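Local coordinates for uncharacterized protein lp_1913 (Lactobacillus plantarum, PDB 3FLH) that is of unknown function but carries a rhodanese-like domain, a fold often linked to sulfur transfer, whose activity here has not been established, at residues K72-Y77 with F98-L103. Numbering follows the deposited sequence.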
loop_
_atom_site.group_PDB
_atom_site.type_symbol
_atom_site.label_atom_id
_atom_site.label_comp_id
_atom_site.label_asym_id
_atom_site.label_seq_id
_atom_site.Cartn_x
_atom_site.Cartn_y
_atom_site.Cartn_z
ATOM N N LYS B 72 8.875 24.788 4.346
ATOM C CA LYS B 72 8.588 23.645 5.205
ATOM C C LYS B 72 8.438 22.337 4.426
ATOM O O LYS B 72 8.143 22.341 3.232
ATOM C CB LYS B 72 7.298 23.903 5.990
ATOM C CG LYS B 72 7.352 25.092 6.933
ATOM C CD LYS B 72 8.233 24.804 8.140
ATOM C CE LYS B 72 8.199 25.957 9.141
ATOM N NZ LYS B 72 8.958 25.634 10.374
ATOM N N THR B 73 8.652 21.217 5.108
ATOM C CA THR B 73 8.484 19.918 4.476
ATOM C C THR B 73 7.174 19.361 5.011
ATOM O O THR B 73 6.955 19.307 6.222
ATOM C CB THR B 73 9.650 18.963 4.804
ATOM O OG1 THR B 73 10.849 19.462 4.202
ATOM C CG2 THR B 73 9.374 17.564 4.258
ATOM N N TYR B 74 6.293 18.959 4.102
ATOM C CA TYR B 74 4.992 18.442 4.498
ATOM C C TYR B 74 4.892 16.929 4.536
ATOM O O TYR B 74 5.467 16.237 3.703
ATOM C CB TYR B 74 3.939 19.038 3.569
ATOM C CG TYR B 74 3.855 20.533 3.751
ATOM C CD1 TYR B 74 3.067 21.085 4.764
ATOM C CD2 TYR B 74 4.649 21.391 2.990
ATOM C CE1 TYR B 74 3.079 22.454 5.015
ATOM C CE2 TYR B 74 4.668 22.760 3.238
ATOM C CZ TYR B 74 3.882 23.281 4.252
ATOM O OH TYR B 74 3.901 24.625 4.506
ATOM N N VAL B 75 4.165 16.429 5.530
ATOM C CA VAL B 75 3.945 14.997 5.705
ATOM C C VAL B 75 2.431 14.787 5.687
ATOM O O VAL B 75 1.713 15.326 6.526
ATOM C CB VAL B 75 4.525 14.496 7.059
ATOM C CG1 VAL B 75 4.300 12.998 7.215
ATOM C CG2 VAL B 75 6.022 14.811 7.132
ATOM N N VAL B 76 1.947 14.011 4.727
ATOM C CA VAL B 76 0.515 13.766 4.618
ATOM C C VAL B 76 0.146 12.378 5.136
ATOM O O VAL B 76 0.991 11.490 5.190
ATOM C CB VAL B 76 0.044 13.876 3.141
ATOM C CG1 VAL B 76 0.347 15.259 2.589
ATOM C CG2 VAL B 76 0.735 12.816 2.300
ATOM N N TYR B 77 -1.116 12.200 5.525
ATOM C CA TYR B 77 -1.587 10.901 5.994
ATOM C C TYR B 77 -3.104 10.772 5.930
ATOM O O TYR B 77 -3.837 11.746 6.110
ATOM C CB TYR B 77 -1.109 10.632 7.431
ATOM C CG TYR B 77 -1.829 11.432 8.501
ATOM C CD1 TYR B 77 -3.091 11.040 8.971
ATOM C CD2 TYR B 77 -1.239 12.569 9.059
ATOM C CE1 TYR B 77 -3.739 11.762 9.970
ATOM C CE2 TYR B 77 -1.878 13.296 10.060
ATOM C CZ TYR B 77 -3.117 12.888 10.509
ATOM O OH TYR B 77 -3.724 13.583 11.520
ATOM N N PHE B 98 6.832 21.510 -4.025
ATOM C CA PHE B 98 6.987 21.383 -2.580
ATOM C C PHE B 98 7.738 20.112 -2.216
ATOM O O PHE B 98 7.795 19.158 -2.994
ATOM C CB PHE B 98 5.619 21.350 -1.888
ATOM C CG PHE B 98 4.986 22.699 -1.736
ATOM C CD1 PHE B 98 5.376 23.549 -0.708
ATOM C CD2 PHE B 98 4.009 23.129 -2.629
ATOM C CE1 PHE B 98 4.811 24.814 -0.577
ATOM C CE2 PHE B 98 3.435 24.394 -2.509
ATOM C CZ PHE B 98 3.836 25.237 -1.479
ATOM N N GLU B 99 8.330 20.114 -1.031
ATOM C CA GLU B 99 9.023 18.941 -0.533
ATOM C C GLU B 99 8.012 18.264 0.389
ATOM O O GLU B 99 7.529 18.881 1.338
ATOM C CB GLU B 99 10.276 19.351 0.248
ATOM C CG GLU B 99 11.467 19.681 -0.644
ATOM C CD GLU B 99 11.891 18.486 -1.474
ATOM O OE1 GLU B 99 12.318 17.472 -0.877
ATOM O OE2 GLU B 99 11.788 18.551 -2.723
ATOM N N ALA B 100 7.663 17.015 0.095
ATOM C CA ALA B 100 6.703 16.301 0.927
ATOM C C ALA B 100 6.947 14.806 0.963
ATOM O O ALA B 100 7.724 14.268 0.181
ATOM C CB ALA B 100 5.285 16.585 0.459
ATOM N N TYR B 101 6.278 14.146 1.898
ATOM C CA TYR B 101 6.394 12.709 2.083
ATOM C C TYR B 101 5.085 12.218 2.683
ATOM O O TYR B 101 4.333 12.994 3.272
ATOM C CB TYR B 101 7.533 12.388 3.066
ATOM C CG TYR B 101 8.914 12.807 2.610
ATOM C CD1 TYR B 101 9.649 12.014 1.725
ATOM C CD2 TYR B 101 9.477 14.012 3.041
ATOM C CE1 TYR B 101 10.911 12.409 1.275
ATOM C CE2 TYR B 101 10.737 14.418 2.597
ATOM C CZ TYR B 101 11.446 13.613 1.711
ATOM O OH TYR B 101 12.671 14.024 1.239
ATOM N N GLU B 102 4.813 10.928 2.529
ATOM C CA GLU B 102 3.624 10.342 3.113
ATOM C C GLU B 102 4.102 9.712 4.426
ATOM O O GLU B 102 5.209 9.171 4.477
ATOM C CB GLU B 102 3.045 9.257 2.204
ATOM C CG GLU B 102 1.652 8.870 2.626
ATOM C CD GLU B 102 1.034 7.767 1.791
ATOM O OE1 GLU B 102 1.160 7.802 0.546
ATOM O OE2 GLU B 102 0.404 6.877 2.397
ATOM N N LEU B 103 3.298 9.797 5.484
ATOM C CA LEU B 103 3.674 9.209 6.773
ATOM C C LEU B 103 3.533 7.687 6.716
ATOM O O LEU B 103 2.451 7.181 6.441
ATOM C CB LEU B 103 2.776 9.744 7.905
ATOM C CG LEU B 103 2.880 9.053 9.281
ATOM C CD1 LEU B 103 4.273 9.292 9.861
ATOM C CD2 LEU B 103 1.819 9.608 10.249
HETATM O O HOH W 1 8.319 22.452 0.696
#
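Tyr101 lies with its ring edge against the methyl of Thr73, Tyr101 CD2 to Thr73 CG2 at 3.8 Å. The two residues sit on neighbouring parallel strands, 73-77 and 99-103. Helix 85-95 joins these strands in a beta-alpha-beta unit of the rhodanese-like alpha/beta fold. Strand 33-37 pairs with the other edge of 73-77, so 73-77 is an inner strand of the sheet.

The backbone bonds follow the parallel pattern, in which one residue serves two partners. Tyr74 N donates to Glu99 O (3.0 Å), and Tyr74 O accepts from Tyr101 N (2.9 Å). Val76 repeats this two residues on: its N donates to Tyr101 O (3.0 Å) and its O accepts from Leu103 N (2.9 Å). The strand axes run 30° apart.

Side chains alternate between the two faces. Tyr74, Ala100, Val76 and Glu102 share the face packed by helix 85-95, where Leu93 touches both Val76 and Ala100. Thr73, Val75 and Tyr101 lie on the opposite face, and Ile17 meets Val75 and Tyr101 there. Val75 CG1 also packs on Leu103 CB at 3.7 Å. At the start of the pair, the Tyr74 and Phe98 rings meet obliquely, while Tyr74 OH bonds to Asp69 O. There a water bridges the backbones, donating to Lys72 O at 2.5 Å and accepting from Glu99 N at 2.9 Å.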